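Local coordinates for TqaA (Penicillium aethiopicum, PDB 5DLK), which is a fungal nonribosomal peptide synthetase whose terminal condensation-like domain, the part described here, probably closes the finished peptide into a ring, at residues 416-420 against 421-425; 72-76 against 77-81. One frame throughout, in Å; residues are numbered along the deposited sequence.

How the contacts relate
Both contacts are local turns at the ends of strands within the condensation domain, and they lie far apart, with centres about 37 Å from each other. Contact 1 is partly buried and belongs to the connection between strands 407-415 and 422-428, which lie in different sheets. Contact 2 sits on the surface, where strand 67-75 passes into helix 81-94. The two share one sheet indirectly, since strands 67-75 and 407-415 are antiparallel neighbours in it. Their chemistry differs: contact 1 joins aromatic packing to a carboxylate with several donors, whereas contact 2 has a single aliphatic pair and a glycine-dependent bend, with its polar groups bonded outside the two segments, chiefly to a neighbouring loop and the helix.

Contact 1 of 2, residues 416-420 against 421-425; sequences FDPLD and EVWIF. With EDO (1,2-ethanediol), chain E.
F416 points the edge of its phenyl ring at one face of the indole of W423, a T-shaped pair with planes at 73°; F416 CZ lies 3.5 Å from W423 NE1, offset toward the indole rim. The ring of F416 also meets the edge of F425, F416 CE2 to F425 CZ at 4.4 Å, while P418 approaches W423 obliquely, P418 CG to W423 CD1 at 3.9 Å. These apolar groups line the turn leading from strand 407-415 into strand 422-428 of the condensation domain, and F330 gives W423 a second edge-to-face partner. Glutamate suits position 421 because its chain is long enough to fold back at chi2 (-75°) and bring a carboxylate to two N-H groups. OE2 of E421 accepts from W423 NE1 at 2.8 Å on its anti lone pair, and from L419 N at 3.1 Å from above the carboxylate plane. R64 adds a salt bridge to that oxygen, probably offsetting the buried charge. Cut back to alanine, E421 would probably leave the indole N-H and the amide of L419 without their common acceptor, and R64 without this counter-charge. One water links D420 N to E421 OE1. Ethanediol, probably from the crystallisation liquor, accepts from F416 N.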
ATOM      1  N   PHE A 416      -4.551   9.395   5.451  1.00 19.79           N
ATOM      2  CA  PHE A 416      -5.216   8.120   5.135  1.00 19.47           C
ATOM      3  C   PHE A 416      -6.542   8.104   5.863  1.00 17.50           C
ATOM      4  O   PHE A 416      -6.574   8.191   7.083  1.00 19.52           O
ATOM      5  CB  PHE A 416      -4.365   6.919   5.552  1.00 18.92           C
ATOM      6  CG  PHE A 416      -5.054   5.587   5.341  1.00 18.31           C
ATOM      7  CD1 PHE A 416      -5.313   5.129   4.064  1.00 17.89           C
ATOM      8  CD2 PHE A 416      -5.455   4.812   6.431  1.00 21.58           C
ATOM      9  CE1 PHE A 416      -5.952   3.888   3.847  1.00 20.55           C
ATOM     10  CE2 PHE A 416      -6.088   3.569   6.227  1.00 18.91           C
ATOM     11  CZ  PHE A 416      -6.336   3.116   4.938  1.00 21.25           C
ATOM     12  N   ASP A 417      -7.639   7.978   5.125  1.00 20.17           N
ATOM     13  CA  ASP A 417      -8.964   8.028   5.741  1.00 21.63           C
ATOM     14  C   ASP A 417      -9.857   6.896   5.252  1.00 19.52           C
ATOM     15  O   ASP A 417     -10.417   6.977   4.169  1.00 17.73           O
ATOM     16  CB  ASP A 417      -9.621   9.376   5.457  1.00 22.92           C
ATOM     17  CG  ASP A 417      -8.877  10.517   6.109  1.00 23.65           C
ATOM     18  OD1 ASP A 417      -8.953  10.629   7.343  1.00 25.32           O
ATOM     19  OD2 ASP A 417      -8.212  11.261   5.378  1.00 28.54           O
ATOM     20  N   PRO A 418      -9.986   5.838   6.065  1.00 19.69           N
ATOM     21  CA  PRO A 418     -10.822   4.680   5.716  1.00 17.89           C
ATOM     22  C   PRO A 418     -12.259   5.066   5.387  1.00 20.79           C
ATOM     23  O   PRO A 418     -12.745   6.103   5.844  1.00 19.35           O
ATOM     24  CB  PRO A 418     -10.795   3.818   6.996  1.00 17.85           C
ATOM     25  CG  PRO A 418      -9.553   4.203   7.703  1.00 21.93           C
ATOM     26  CD  PRO A 418      -9.323   5.682   7.370  1.00 16.50           C
ATOM     27  N   LEU A 419     -12.940   4.215   4.629  1.00 20.40           N
ATOM     28  CA  LEU A 419     -14.354   4.409   4.368  1.00 19.12           C
ATOM     29  C   LEU A 419     -15.174   3.612   5.403  1.00 19.28           C
ATOM     30  O   LEU A 419     -15.195   3.980   6.578  1.00 23.68           O
ATOM     31  CB  LEU A 419     -14.676   4.015   2.928  1.00 21.45           C
ATOM     32  CG  LEU A 419     -13.785   4.763   1.917  1.00 26.04           C
ATOM     33  CD1 LEU A 419     -14.129   4.409   0.465  1.00 26.30           C
ATOM     34  CD2 LEU A 419     -13.869   6.276   2.161  1.00 23.54           C
ATOM     35  N   ASP A 420     -15.827   2.525   5.003  1.00 21.81           N
ATOM     36  CA  ASP A 420     -16.638   1.779   5.981  1.00 20.99           C
ATOM     37  C   ASP A 420     -15.874   0.609   6.611  1.00 23.34           C
ATOM     38  O   ASP A 420     -16.345   0.017   7.573  1.00 24.41           O
ATOM     39  CB  ASP A 420     -17.921   1.252   5.333  1.00 29.29           C
ATOM     40  CG  ASP A 420     -18.892   2.364   4.975  1.00 42.29           C
ATOM     41  OD1 ASP A 420     -18.940   3.379   5.708  1.00 35.18           O
ATOM     42  OD2 ASP A 420     -19.600   2.217   3.954  1.00 49.09           O
ATOM     43  N   GLU A 421     -14.702   0.286   6.069  1.00 21.80           N
ATOM     44  CA  GLU A 421     -13.926  -0.866   6.539  1.00 17.79           C
ATOM     45  C   GLU A 421     -13.076  -0.596   7.789  1.00 21.28           C
ATOM     46  O   GLU A 421     -12.757   0.556   8.126  1.00 18.77           O
ATOM     47  CB  GLU A 421     -13.012  -1.366   5.421  1.00 17.77           C
ATOM     48  CG  GLU A 421     -11.749  -0.511   5.203  1.00 18.61           C
ATOM     49  CD  GLU A 421     -12.023   0.811   4.486  1.00 21.63           C
ATOM     50  OE1 GLU A 421     -13.108   0.946   3.888  1.00 24.35           O
ATOM     51  OE2 GLU A 421     -11.138   1.696   4.515  1.00 19.33           O
ATOM     52  N   VAL A 422     -12.709  -1.678   8.472  1.00 16.18           N
ATOM     53  CA  VAL A 422     -11.796  -1.612   9.607  1.00 14.91           C
ATOM     54  C   VAL A 422     -10.474  -2.207   9.135  1.00 17.75           C
ATOM     55  O   VAL A 422     -10.463  -3.269   8.511  1.00 15.95           O
ATOM     56  CB  VAL A 422     -12.330  -2.386  10.834  1.00 17.43           C
ATOM     57  CG1 VAL A 422     -11.257  -2.478  11.933  1.00 14.46           C
ATOM     58  CG2 VAL A 422     -13.592  -1.717  11.350  1.00 19.08           C
ATOM     59  N   TRP A 423      -9.379  -1.488   9.379  1.00 14.90           N
ATOM     60  CA  TRP A 423      -8.036  -2.000   9.137  1.00 14.12           C
ATOM     61  C   TRP A 423      -7.359  -2.432  10.419  1.00 14.95           C
ATOM     62  O   TRP A 423      -7.439  -1.727  11.434  1.00 16.22           O
ATOM     63  CB  TRP A 423      -7.157  -0.920   8.467  1.00 14.91           C
ATOM     64  CG  TRP A 423      -7.648  -0.453   7.161  1.00 13.35           C
ATOM     65  CD1 TRP A 423      -8.623   0.479   6.932  1.00 15.20           C
ATOM     66  CD2 TRP A 423      -7.192  -0.885   5.871  1.00 16.15           C
ATOM     67  NE1 TRP A 423      -8.790   0.656   5.570  1.00 16.51           N
ATOM     68  CE2 TRP A 423      -7.936  -0.182   4.905  1.00 15.64           C
ATOM     69  CE3 TRP A 423      -6.244  -1.818   5.443  1.00 15.07           C
ATOM     70  CZ2 TRP A 423      -7.746  -0.364   3.526  1.00 17.87           C
ATOM     71  CZ3 TRP A 423      -6.044  -1.987   4.075  1.00 18.38           C
ATOM     72  CH2 TRP A 423      -6.798  -1.275   3.136  1.00 16.95           C
ATOM     73  N   ILE A 424      -6.682  -3.582  10.378  1.00 13.80           N
ATOM     74  CA  ILE A 424      -5.782  -3.968  11.452  1.00 16.44           C
ATOM     75  C   ILE A 424      -4.393  -4.085  10.865  1.00 17.02           C
ATOM     76  O   ILE A 424      -4.148  -4.953  10.045  1.00 16.75           O
ATOM     77  CB  ILE A 424      -6.165  -5.304  12.105  1.00 16.31           C
ATOM     78  CG1 ILE A 424      -7.541  -5.200  12.776  1.00 16.38           C
ATOM     79  CG2 ILE A 424      -5.084  -5.705  13.139  1.00 18.92           C
ATOM     80  CD1 ILE A 424      -8.069  -6.518  13.339  1.00 19.64           C
ATOM     81  N   PHE A 425      -3.494  -3.189  11.254  1.00 14.97           N
ATOM     82  CA  PHE A 425      -2.104  -3.278  10.830  1.00 15.46           C
ATOM     83  C   PHE A 425      -1.263  -3.823  11.978  1.00 17.95           C
ATOM     84  O   PHE A 425      -1.518  -3.492  13.138  1.00 20.96           O
ATOM     85  CB  PHE A 425      -1.540  -1.916  10.422  1.00 17.11           C
ATOM     86  CG  PHE A 425      -2.290  -1.228   9.316  1.00 18.51           C
ATOM     87  CD1 PHE A 425      -2.015  -1.513   7.988  1.00 19.22           C
ATOM     88  CD2 PHE A 425      -3.255  -0.268   9.609  1.00 19.55           C
ATOM     89  CE1 PHE A 425      -2.705  -0.845   6.957  1.00 17.23           C
ATOM     90  CE2 PHE A 425      -3.929   0.399   8.590  1.00 17.22           C
ATOM     91  CZ  PHE A 425      -3.655   0.103   7.271  1.00 17.48           C
TER
HETATM   92  C1  EDO E 501      -5.199   9.907   9.459  1.00 29.74           C
HETATM   93  O1  EDO E 501      -4.650   8.691   8.895  1.00 21.05           O
HETATM   94  C2  EDO E 501      -4.880  11.160   8.624  1.00 30.65           C
HETATM   95  O2  EDO E 501      -5.590  11.171   7.366  1.00 23.15           O
HETATM   96  O   HOH W   1     -13.791   2.991   8.720  1.00 21.93           O
HETATM   97  O   HOH W   2     -15.914   0.714   2.634  1.00 36.86           O

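Contact 2 of 2, residues 72-76 against 77-81; sequences WTIKG and RSLNM
The turn that carries strand 67-75 into helix 81-94 brings I74, near the end of the strand, against L79, near the start of the helix. Their side chains cross at about a right angle: the CG2 methyl of I74 sits 4.0 Å from CD1 of L79 and 4.1 Å from its CD2, meeting both branches of the fork. CB of L79 already points toward the strand, and CG, anti to the backbone N (chi1 -176°), carries the fork on to I74. Branched aliphatic chains suit this place, for L84 of the helix packs against both residues and V170 of the adjoining strand touches L79. In the condensation-domain fold this is the step from a strand of a mixed five-stranded sheet to the helix that follows it. G76 makes the change of direction possible. With phi at 146°, a side chain here would run into the amide of R77 and jam against the carbonyl oxygen of K75, so only the absence of a CB fits. Past it the chain curls tightly, with G76 C 3.4 Å from S78 N. No hydrogen bond joins the two segments. Instead, the hydroxyl of S78 bonds to S405 N and to S404 OG, while R77 N bonds to S405 OG. N80 is the N-cap residue of the helix, its OD1 accepting from the backbone N of R83.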
ATOM      1  N   TRP A  72      13.275  14.456   3.943  1.00 27.38           N
ATOM      2  CA  TRP A  72      14.670  14.184   4.230  1.00 23.78           C
ATOM      3  C   TRP A  72      15.369  15.450   4.706  1.00 29.50           C
ATOM      4  O   TRP A  72      15.530  16.382   3.931  1.00 24.20           O
ATOM      5  CB  TRP A  72      15.361  13.643   2.991  1.00 26.59           C
ATOM      6  CG  TRP A  72      14.776  12.338   2.533  1.00 27.36           C
ATOM      7  CD1 TRP A  72      13.892  12.141   1.508  1.00 28.02           C
ATOM      8  CD2 TRP A  72      15.014  11.060   3.117  1.00 28.94           C
ATOM      9  NE1 TRP A  72      13.580  10.802   1.407  1.00 28.38           N
ATOM     10  CE2 TRP A  72      14.257  10.118   2.385  1.00 28.69           C
ATOM     11  CE3 TRP A  72      15.803  10.614   4.185  1.00 26.84           C
ATOM     12  CZ2 TRP A  72      14.280   8.759   2.680  1.00 28.52           C
ATOM     13  CZ3 TRP A  72      15.814   9.260   4.479  1.00 30.47           C
ATOM     14  CH2 TRP A  72      15.053   8.352   3.731  1.00 29.92           C
ATOM     15  N   THR A  73      15.778  15.474   5.968  1.00 26.46           N
ATOM     16  CA  THR A  73      16.502  16.626   6.504  1.00 28.60           C
ATOM     17  C   THR A  73      17.991  16.376   6.306  1.00 29.52           C
ATOM     18  O   THR A  73      18.547  15.428   6.857  1.00 29.02           O
ATOM     19  CB  THR A  73      16.200  16.863   7.991  1.00 27.30           C
ATOM     20  OG1 THR A  73      14.789  17.004   8.179  1.00 27.71           O
ATOM     21  CG2 THR A  73      16.896  18.136   8.492  1.00 26.80           C
ATOM     22  N   ILE A  74      18.621  17.237   5.512  1.00 27.84           N
ATOM     23  CA  ILE A  74      20.004  17.052   5.082  1.00 27.86           C
ATOM     24  C   ILE A  74      20.880  18.147   5.696  1.00 35.10           C
ATOM     25  O   ILE A  74      20.616  19.326   5.492  1.00 29.65           O
ATOM     26  CB  ILE A  74      20.125  17.104   3.554  1.00 29.78           C
ATOM     27  CG1 ILE A  74      19.150  16.112   2.894  1.00 32.32           C
ATOM     28  CG2 ILE A  74      21.553  16.805   3.118  1.00 34.15           C
ATOM     29  CD1 ILE A  74      19.066  16.247   1.386  1.00 32.64           C
ATOM     30  N   LYS A  75      21.903  17.756   6.452  1.00 32.71           N
ATOM     31  CA  LYS A  75      22.780  18.728   7.113  1.00 35.97           C
ATOM     32  C   LYS A  75      24.244  18.479   6.796  1.00 38.29           C
ATOM     33  O   LYS A  75      24.714  17.345   6.861  1.00 40.45           O
ATOM     34  CB  LYS A  75      22.576  18.700   8.626  1.00 33.14           C
ATOM     35  CG  LYS A  75      21.275  19.308   9.081  1.00 33.26           C
ATOM     36  CD  LYS A  75      21.069  19.114  10.570  1.00 29.48           C
ATOM     37  CE  LYS A  75      19.746  19.709  10.999  1.00 35.08           C
ATOM     38  NZ  LYS A  75      19.376  19.300  12.386  1.00 41.74           N
ATOM     39  N   GLY A  76      24.965  19.545   6.455  1.00 39.72           N
ATOM     40  CA  GLY A  76      26.390  19.443   6.200  1.00 43.82           C
ATOM     41  C   GLY A  76      26.855  20.400   5.126  1.00 46.79           C
ATOM     42  O   GLY A  76      26.049  21.092   4.508  1.00 46.30           O
ATOM     43  N   ARG A  77      28.161  20.432   4.888  1.00 49.29           N
ATOM     44  CA  ARG A  77      28.722  21.364   3.918  1.00 49.41           C
ATOM     45  C   ARG A  77      28.899  20.724   2.541  1.00 47.35           C
ATOM     46  O   ARG A  77      29.202  21.410   1.567  1.00 48.11           O
ATOM     47  CB  ARG A  77      30.064  21.910   4.423  1.00 53.64           C
ATOM     48  CG  ARG A  77      30.152  22.031   5.940  1.00 55.33           C
ATOM     49  CD  ARG A  77      31.557  22.408   6.395  1.00 64.51           C
ATOM     50  NE  ARG A  77      32.011  21.565   7.502  1.00 73.64           N
ATOM     51  CZ  ARG A  77      31.879  21.876   8.789  1.00 77.30           C
ATOM     52  NH1 ARG A  77      31.313  23.022   9.146  1.00 79.06           N
ATOM     53  NH2 ARG A  77      32.321  21.041   9.723  1.00 78.47           N
ATOM     54  N   SER A  78      28.688  19.414   2.457  1.00 45.67           N
ATOM     55  CA  SER A  78      28.955  18.675   1.223  1.00 47.90           C
ATOM     56  C   SER A  78      27.798  18.673   0.227  1.00 42.98           C
ATOM     57  O   SER A  78      27.950  18.206  -0.899  1.00 45.05           O
ATOM     58  CB  SER A  78      29.323  17.221   1.545  1.00 50.70           C
ATOM     59  OG  SER A  78      30.417  17.146   2.438  1.00 54.33           O
ATOM     60  N   LEU A  79      26.643  19.181   0.636  1.00 45.34           N
ATOM     61  CA  LEU A  79      25.450  19.063  -0.198  1.00 42.48           C
ATOM     62  C   LEU A  79      25.593  19.814  -1.512  1.00 41.05           C
ATOM     63  O   LEU A  79      25.996  20.972  -1.539  1.00 41.82           O
ATOM     64  CB  LEU A  79      24.212  19.565   0.550  1.00 44.81           C
ATOM     65  CG  LEU A  79      22.902  19.394  -0.230  1.00 45.57           C
ATOM     66  CD1 LEU A  79      22.661  17.914  -0.571  1.00 39.24           C
ATOM     67  CD2 LEU A  79      21.714  19.979   0.531  1.00 42.04           C
ATOM     68  N   ASN A  80      25.258  19.143  -2.606  1.00 36.78           N
ATOM     69  CA  ASN A  80      25.266  19.766  -3.916  1.00 38.16           C
ATOM     70  C   ASN A  80      23.834  20.014  -4.383  1.00 41.38           C
ATOM     71  O   ASN A  80      23.163  19.095  -4.855  1.00 38.06           O
ATOM     72  CB  ASN A  80      26.030  18.886  -4.904  1.00 41.81           C
ATOM     73  CG  ASN A  80      26.228  19.543  -6.253  1.00 41.30           C
ATOM     74  OD1 ASN A  80      25.418  20.357  -6.698  1.00 40.45           O
ATOM     75  ND2 ASN A  80      27.316  19.180  -6.922  1.00 45.63           N
ATOM     76  N   MET A  81      23.372  21.255  -4.248  1.00 36.79           N
ATOM     77  CA  MET A  81      21.978  21.591  -4.532  1.00 36.38           C
ATOM     78  C   MET A  81      21.571  21.334  -5.982  1.00 41.89           C
ATOM     79  O   MET A  81      20.457  20.858  -6.237  1.00 36.12           O
ATOM     80  CB  MET A  81      21.701  23.047  -4.158  1.00 39.55           C
ATOM     81  CG  MET A  81      21.791  23.316  -2.667  1.00 41.89           C
ATOM     82  SD  MET A  81      20.369  22.710  -1.722  1.00 41.05           S
ATOM     83  CE  MET A  81      19.121  23.911  -2.184  1.00 37.05           C
TER